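Local atomic coordinates of putative type VI secretion protein (Escherichia coli, PDB entry 6SKI), a protein that probably hydrolyses membrane phospholipids as a toxic effector that is delivered on the VgrG spike of the type VI secretion system. Residues T36-F42 with K188-F194; I168-S173 with A220-L225. All blocks are in the same frame, centred on the assembly; numbering follows the deposited sequence.

Overall arrangement
Contact 1 joins two neighbouring parallel strands of the central sheet, and contact 2 joins two helices lying against one face of it; their centres are about 12 Å apart. The face with Leu37, Ile39, Ile41, Ile189 and Phe191 links them. Leu37 CD2 meets Leu172 CD2 at 3.5 Å, Ile41 CD1 meets Ile168 CG1 at 3.6 Å, and Ile189 CG2 meets Ile221 CD1 at 3.9 Å, so each helix reaches the strand pair. Helix 156-178 is followed in the chain, after a short connection, by strand 184-195. Ser197 comes just after the end of that strand; with His310 and Asp245 it has the geometry of a charge-relay triad and is probably the nucleophile, as in other alpha/beta-hydrolases.

Contact 1 (T36-F42 with K188-F194); sequences TLTIGIF and KIQFDVF
The rings of Phe42 and Phe194 lie nearly parallel, planes 10° apart, but are slid so far that they barely overlap, with centroids 4.9 Å apart. Phe42 CE2 approaches Phe194 CD1 obliquely, and Tyr109 packs edge-to-face with Phe42. The carbonyl Ile41 O lies at the edge of the Phe194 ring, near its plane. On the reverse side of the sheet, Ile39 O lies 3.6 Å from Phe191 CD1, at the ring's edge and near its plane. Ile39 CB lies alongside the same ring, 3.8 Å from Phe191 CD1, while Ile41 CD1 comes in obliquely, 3.6 Å from Phe191 CD1. Phe191 CG is anti to its carbonyl carbon (chi1 -70°), which lays the ring beside these two isoleucines; Phe206 meets it edge-to-face.

The strands are parallel and in register from Thr36-Lys188 to Phe42-Phe194, with six backbone hydrogen bonds joining them, among them Ile39 N to Gln190 O at 2.8 Å. This is the core of an alpha/beta-hydrolase sheet: strand 184-195 is followed by a tight turn and helix 198-211, consistent with a nucleophile elbow.

On the face carrying Thr38 and the Phe42-Phe194 pair, the buried carboxylate of Asp192 lies against the methyl Thr38 CG2. Its OD2 is held by a salt bridge to Arg239 and a hydrogen bond from Tyr109, which probably stabilises the charge. Toward the start of the strands, Thr36 CG2 rests beside Lys188 CB at 3.7 Å.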
loop_
_atom_site.group_PDB
_atom_site.type_symbol
_atom_site.label_atom_id
_atom_site.label_comp_id
_atom_site.label_asym_id
_atom_site.label_seq_id
_atom_site.Cartn_x
_atom_site.Cartn_y
_atom_site.Cartn_z
ATOM N N THR A 36 -26.481 -7.113 -4.518
ATOM C CA THR A 36 -25.063 -7.450 -4.490
ATOM C C THR A 36 -24.290 -6.280 -3.905
ATOM O O THR A 36 -24.158 -5.234 -4.544
ATOM C CB THR A 36 -24.566 -7.783 -5.892
ATOM O OG1 THR A 36 -25.569 -8.530 -6.588
ATOM C CG2 THR A 36 -23.292 -8.596 -5.821
ATOM N N LEU A 37 -23.771 -6.447 -2.700
ATOM C CA LEU A 37 -23.027 -5.393 -2.028
ATOM C C LEU A 37 -21.539 -5.645 -2.208
ATOM O O LEU A 37 -21.028 -6.693 -1.805
ATOM C CB LEU A 37 -23.390 -5.323 -0.548
ATOM C CG LEU A 37 -22.702 -4.222 0.253
ATOM C CD1 LEU A 37 -23.047 -2.859 -0.299
ATOM C CD2 LEU A 37 -23.122 -4.322 1.692
ATOM N N THR A 38 -20.851 -4.685 -2.811
ATOM C CA THR A 38 -19.413 -4.751 -3.008
ATOM C C THR A 38 -18.736 -3.798 -2.039
ATOM O O THR A 38 -19.095 -2.619 -1.971
ATOM C CB THR A 38 -19.037 -4.395 -4.443
ATOM O OG1 THR A 38 -20.039 -4.889 -5.335
ATOM C CG2 THR A 38 -17.703 -5.004 -4.800
ATOM N N ILE A 39 -17.764 -4.305 -1.292
ATOM C CA ILE A 39 -16.989 -3.495 -0.366
ATOM C C ILE A 39 -15.634 -3.240 -1.002
ATOM O O ILE A 39 -14.870 -4.179 -1.256
ATOM C CB ILE A 39 -16.848 -4.171 1.004
ATOM C CG1 ILE A 39 -18.201 -4.714 1.464
ATOM C CG2 ILE A 39 -16.287 -3.192 2.016
ATOM C CD1 ILE A 39 -18.171 -5.356 2.826
ATOM N N GLY A 40 -15.341 -1.974 -1.266
ATOM C CA GLY A 40 -14.067 -1.606 -1.837
ATOM C C GLY A 40 -13.010 -1.488 -0.768
ATOM O O GLY A 40 -13.070 -0.591 0.076
ATOM N N ILE A 41 -12.038 -2.390 -0.790
ATOM C CA ILE A 41 -10.980 -2.431 0.208
ATOM C C ILE A 41 -9.767 -1.749 -0.395
ATOM O O ILE A 41 -9.280 -2.155 -1.455
ATOM C CB ILE A 41 -10.656 -3.869 0.636
ATOM C CG1 ILE A 41 -11.935 -4.694 0.720
ATOM C CG2 ILE A 41 -9.979 -3.870 1.981
ATOM C CD1 ILE A 41 -12.755 -4.399 1.943
ATOM N N PHE A 42 -9.287 -0.706 0.272
ATOM C CA PHE A 42 -8.228 0.142 -0.258
ATOM C C PHE A 42 -7.079 0.133 0.736
ATOM O O PHE A 42 -7.135 0.817 1.762
ATOM C CB PHE A 42 -8.740 1.558 -0.505
ATOM C CG PHE A 42 -9.701 1.656 -1.648
ATOM C CD1 PHE A 42 -11.061 1.663 -1.422
ATOM C CD2 PHE A 42 -9.247 1.754 -2.947
ATOM C CE1 PHE A 42 -11.944 1.748 -2.465
ATOM C CE2 PHE A 42 -10.131 1.845 -3.993
ATOM C CZ PHE A 42 -11.478 1.840 -3.751
ATOM N N LYS A 188 -25.212 -11.047 -1.807
ATOM C CA LYS A 188 -23.818 -11.363 -2.066
ATOM C C LYS A 188 -22.960 -10.261 -1.473
ATOM O O LYS A 188 -23.326 -9.087 -1.528
ATOM C CB LYS A 188 -23.551 -11.496 -3.567
ATOM C CG LYS A 188 -22.314 -12.290 -3.912
ATOM C CD LYS A 188 -22.158 -12.405 -5.412
ATOM C CE LYS A 188 -20.768 -12.875 -5.786
ATOM N NZ LYS A 188 -20.734 -13.431 -7.165
ATOM N N ILE A 189 -21.829 -10.647 -0.901
ATOM C CA ILE A 189 -20.823 -9.709 -0.422
ATOM C C ILE A 189 -19.609 -9.870 -1.319
ATOM O O ILE A 189 -18.952 -10.918 -1.312
ATOM C CB ILE A 189 -20.464 -9.946 1.049
ATOM C CG1 ILE A 189 -21.648 -9.602 1.953
ATOM C CG2 ILE A 189 -19.234 -9.141 1.429
ATOM C CD1 ILE A 189 -21.756 -8.142 2.293
ATOM N N GLN A 190 -19.322 -8.847 -2.109
ATOM C CA GLN A 190 -18.157 -8.824 -2.974
ATOM C C GLN A 190 -17.107 -7.881 -2.404
ATOM O O GLN A 190 -17.395 -7.030 -1.560
ATOM C CB GLN A 190 -18.541 -8.389 -4.386
ATOM C CG GLN A 190 -18.904 -9.517 -5.316
ATOM C CD GLN A 190 -19.486 -9.014 -6.612
ATOM O OE1 GLN A 190 -19.886 -7.856 -6.714
ATOM N NE2 GLN A 190 -19.540 -9.880 -7.614
ATOM N N PHE A 191 -15.873 -8.043 -2.873
ATOM C CA PHE A 191 -14.764 -7.196 -2.460
ATOM C C PHE A 191 -14.012 -6.707 -3.685
ATOM O O PHE A 191 -13.720 -7.491 -4.591
ATOM C CB PHE A 191 -13.803 -7.944 -1.533
ATOM C CG PHE A 191 -14.365 -8.231 -0.174
ATOM C CD1 PHE A 191 -14.568 -7.211 0.733
ATOM C CD2 PHE A 191 -14.670 -9.523 0.202
ATOM C CE1 PHE A 191 -15.077 -7.472 1.980
ATOM C CE2 PHE A 191 -15.180 -9.787 1.451
ATOM C CZ PHE A 191 -15.383 -8.759 2.340
ATOM N N ASP A 192 -13.706 -5.413 -3.713
ATOM C CA ASP A 192 -12.759 -4.833 -4.662
ATOM C C ASP A 192 -11.556 -4.380 -3.850
ATOM O O ASP A 192 -11.605 -3.346 -3.180
ATOM C CB ASP A 192 -13.365 -3.674 -5.440
ATOM C CG ASP A 192 -14.467 -4.109 -6.362
ATOM O OD1 ASP A 192 -14.279 -5.117 -7.069
ATOM O OD2 ASP A 192 -15.512 -3.432 -6.398
ATOM N N VAL A 193 -10.480 -5.149 -3.911
ATOM C CA VAL A 193 -9.309 -4.910 -3.083
ATOM C C VAL A 193 -8.267 -4.174 -3.910
ATOM O O VAL A 193 -7.896 -4.621 -5.002
ATOM C CB VAL A 193 -8.749 -6.225 -2.523
ATOM C CG1 VAL A 193 -7.897 -5.952 -1.308
ATOM C CG2 VAL A 193 -9.884 -7.168 -2.175
ATOM N N PHE A 194 -7.811 -3.035 -3.398
ATOM C CA PHE A 194 -6.815 -2.203 -4.054
ATOM C C PHE A 194 -5.674 -1.957 -3.084
ATOM O O PHE A 194 -5.912 -1.707 -1.900
ATOM C CB PHE A 194 -7.414 -0.872 -4.504
ATOM C CG PHE A 194 -8.461 -1.009 -5.563
ATOM C CD1 PHE A 194 -9.783 -1.209 -5.222
ATOM C CD2 PHE A 194 -8.126 -0.916 -6.897
ATOM C CE1 PHE A 194 -10.747 -1.327 -6.192
ATOM C CE2 PHE A 194 -9.087 -1.033 -7.868
ATOM C CZ PHE A 194 -10.399 -1.239 -7.516
#

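Contact 2 (I168-S173 with A220-L225); sequences ITQALS and AIAKGL
Leu172 reaches from helix 156-178 onto helix 215-225, and the two helices pack side by side on one face of the alpha/beta-hydrolase sheet. Its CB sits 3.7 Å from Gly224 CA, against bare backbone. CG then forks the chain. With chi2 at -177°, CD1 extends directly away from CA and lands on the opposing helix, 3.6 Å from Ile221 CA and 3.7 Å from Ile221 CG2. The other branch, CD2, meets Leu225 CD2 at 3.9 Å. Leu37 and Ile39 of strand 22-43 also touch this leucine, which therefore fills the angle between both helices and the sheet.

The short segment axes approach to 7.4 Å and run in roughly the same direction, 30° apart. Gly224 permits this closeness: lacking a side chain, it brings its CA within 4.2 Å of Thr169 CA.

Thr169 supplies the hydrogen bond across the interface. Its OG1, beside the backbone N, donates to Ala220 O at 2.8 Å, arriving well to the side of the carbonyl, with a C=O...OG1 angle of 105°. Ala220 O also takes a weak intrahelical bond from Gly224 N. Lys223, bent at its last torsion, passes across the methyl Thr169 CG2, with NZ its nearest atom. Thr169 O is gripped twice by Ser173: Ser173 OG lies 2.8 Å from Thr169 O, and Ser173 N approaches from the opposite face of the carbonyl plane.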
loop_
_atom_site.group_PDB
_atom_site.type_symbol
_atom_site.label_atom_id
_atom_site.label_comp_id
_atom_site.label_asym_id
_atom_site.label_seq_id
_atom_site.Cartn_x
_atom_site.Cartn_y
_atom_site.Cartn_z
ATOM N N ILE A 168 -14.042 -3.026 7.694
ATOM C CA ILE A 168 -15.180 -3.604 6.987
ATOM C C ILE A 168 -16.407 -3.605 7.880
ATOM O O ILE A 168 -17.517 -3.281 7.439
ATOM C CB ILE A 168 -14.845 -5.029 6.512
ATOM C CG1 ILE A 168 -13.983 -4.998 5.256
ATOM C CG2 ILE A 168 -16.112 -5.827 6.256
ATOM C CD1 ILE A 168 -13.238 -6.284 5.021
ATOM N N THR A 169 -16.225 -3.967 9.150
ATOM C CA THR A 169 -17.334 -3.904 10.097
ATOM C C THR A 169 -17.872 -2.483 10.199
ATOM O O THR A 169 -19.089 -2.262 10.163
ATOM C CB THR A 169 -16.884 -4.409 11.467
ATOM O OG1 THR A 169 -16.830 -5.838 11.457
ATOM C CG2 THR A 169 -17.844 -3.961 12.550
ATOM N N GLN A 170 -16.973 -1.505 10.311
ATOM C CA GLN A 170 -17.405 -0.114 10.428
ATOM C C GLN A 170 -18.152 0.351 9.180
ATOM O O GLN A 170 -19.183 1.030 9.277
ATOM C CB GLN A 170 -16.201 0.785 10.697
ATOM C CG GLN A 170 -16.514 2.263 10.629
ATOM C CD GLN A 170 -15.268 3.114 10.526
ATOM O OE1 GLN A 170 -14.205 2.742 11.023
ATOM N NE2 GLN A 170 -15.390 4.264 9.875
ATOM N N ALA A 171 -17.651 -0.010 7.998
ATOM C CA ALA A 171 -18.288 0.419 6.757
ATOM C C ALA A 171 -19.652 -0.230 6.582
ATOM O O ALA A 171 -20.593 0.412 6.105
ATOM C CB ALA A 171 -17.386 0.099 5.566
ATOM N N LEU A 172 -19.780 -1.502 6.963
ATOM C CA LEU A 172 -21.078 -2.163 6.896
ATOM C C LEU A 172 -22.062 -1.535 7.873
ATOM O O LEU A 172 -23.247 -1.366 7.551
ATOM C CB LEU A 172 -20.913 -3.652 7.181
ATOM C CG LEU A 172 -20.601 -4.519 5.969
ATOM C CD1 LEU A 172 -20.533 -5.969 6.367
ATOM C CD2 LEU A 172 -21.652 -4.311 4.912
ATOM N N SER A 173 -21.588 -1.176 9.068
ATOM C CA SER A 173 -22.438 -0.476 10.024
ATOM C C SER A 173 -22.938 0.836 9.442
ATOM O O SER A 173 -24.128 1.152 9.530
ATOM C CB SER A 173 -21.676 -0.226 11.325
ATOM O OG SER A 173 -21.190 -1.433 11.877
ATOM N N ALA A 220 -16.674 -10.327 10.820
ATOM C CA ALA A 220 -16.750 -8.888 10.598
ATOM C C ALA A 220 -18.006 -8.513 9.824
ATOM O O ALA A 220 -18.653 -7.504 10.129
ATOM C CB ALA A 220 -15.501 -8.406 9.863
ATOM N N ILE A 221 -18.370 -9.314 8.822
ATOM C CA ILE A 221 -19.582 -9.034 8.055
ATOM C C ILE A 221 -20.812 -9.161 8.941
ATOM O O ILE A 221 -21.759 -8.376 8.827
ATOM C CB ILE A 221 -19.673 -9.954 6.825
ATOM C CG1 ILE A 221 -18.443 -9.790 5.939
ATOM C CG2 ILE A 221 -20.914 -9.636 6.022
ATOM C CD1 ILE A 221 -18.356 -10.813 4.838
ATOM N N ALA A 222 -20.818 -10.146 9.840
ATOM C CA ALA A 222 -21.950 -10.306 10.744
ATOM C C ALA A 222 -22.004 -9.179 11.767
ATOM O O ALA A 222 -23.085 -8.666 12.075
ATOM C CB ALA A 222 -21.874 -11.663 11.441
ATOM N N LYS A 223 -20.851 -8.775 12.299
ATOM C CA LYS A 223 -20.770 -7.678 13.252
ATOM C C LYS A 223 -21.021 -6.323 12.608
ATOM O O LYS A 223 -21.247 -5.343 13.325
ATOM C CB LYS A 223 -19.398 -7.705 13.931
ATOM C CG LYS A 223 -19.217 -6.726 15.072
ATOM C CD LYS A 223 -17.846 -6.867 15.701
ATOM C CE LYS A 223 -17.594 -5.768 16.715
ATOM N NZ LYS A 223 -17.807 -4.418 16.128
ATOM N N GLY A 224 -21.026 -6.245 11.282
ATOM C CA GLY A 224 -21.349 -5.002 10.614
ATOM C C GLY A 224 -22.799 -4.990 10.189
ATOM O O GLY A 224 -23.478 -3.965 10.285
ATOM N N LEU A 225 -23.289 -6.136 9.727
ATOM C CA LEU A 225 -24.709 -6.292 9.456
ATOM C C LEU A 225 -25.523 -6.486 10.725
ATOM O O LEU A 225 -26.755 -6.503 10.652
ATOM C CB LEU A 225 -24.937 -7.471 8.512
ATOM C CG LEU A 225 -24.432 -7.249 7.088
ATOM C CD1 LEU A 225 -25.008 -8.289 6.148
ATOM C CD2 LEU A 225 -24.772 -5.850 6.618
#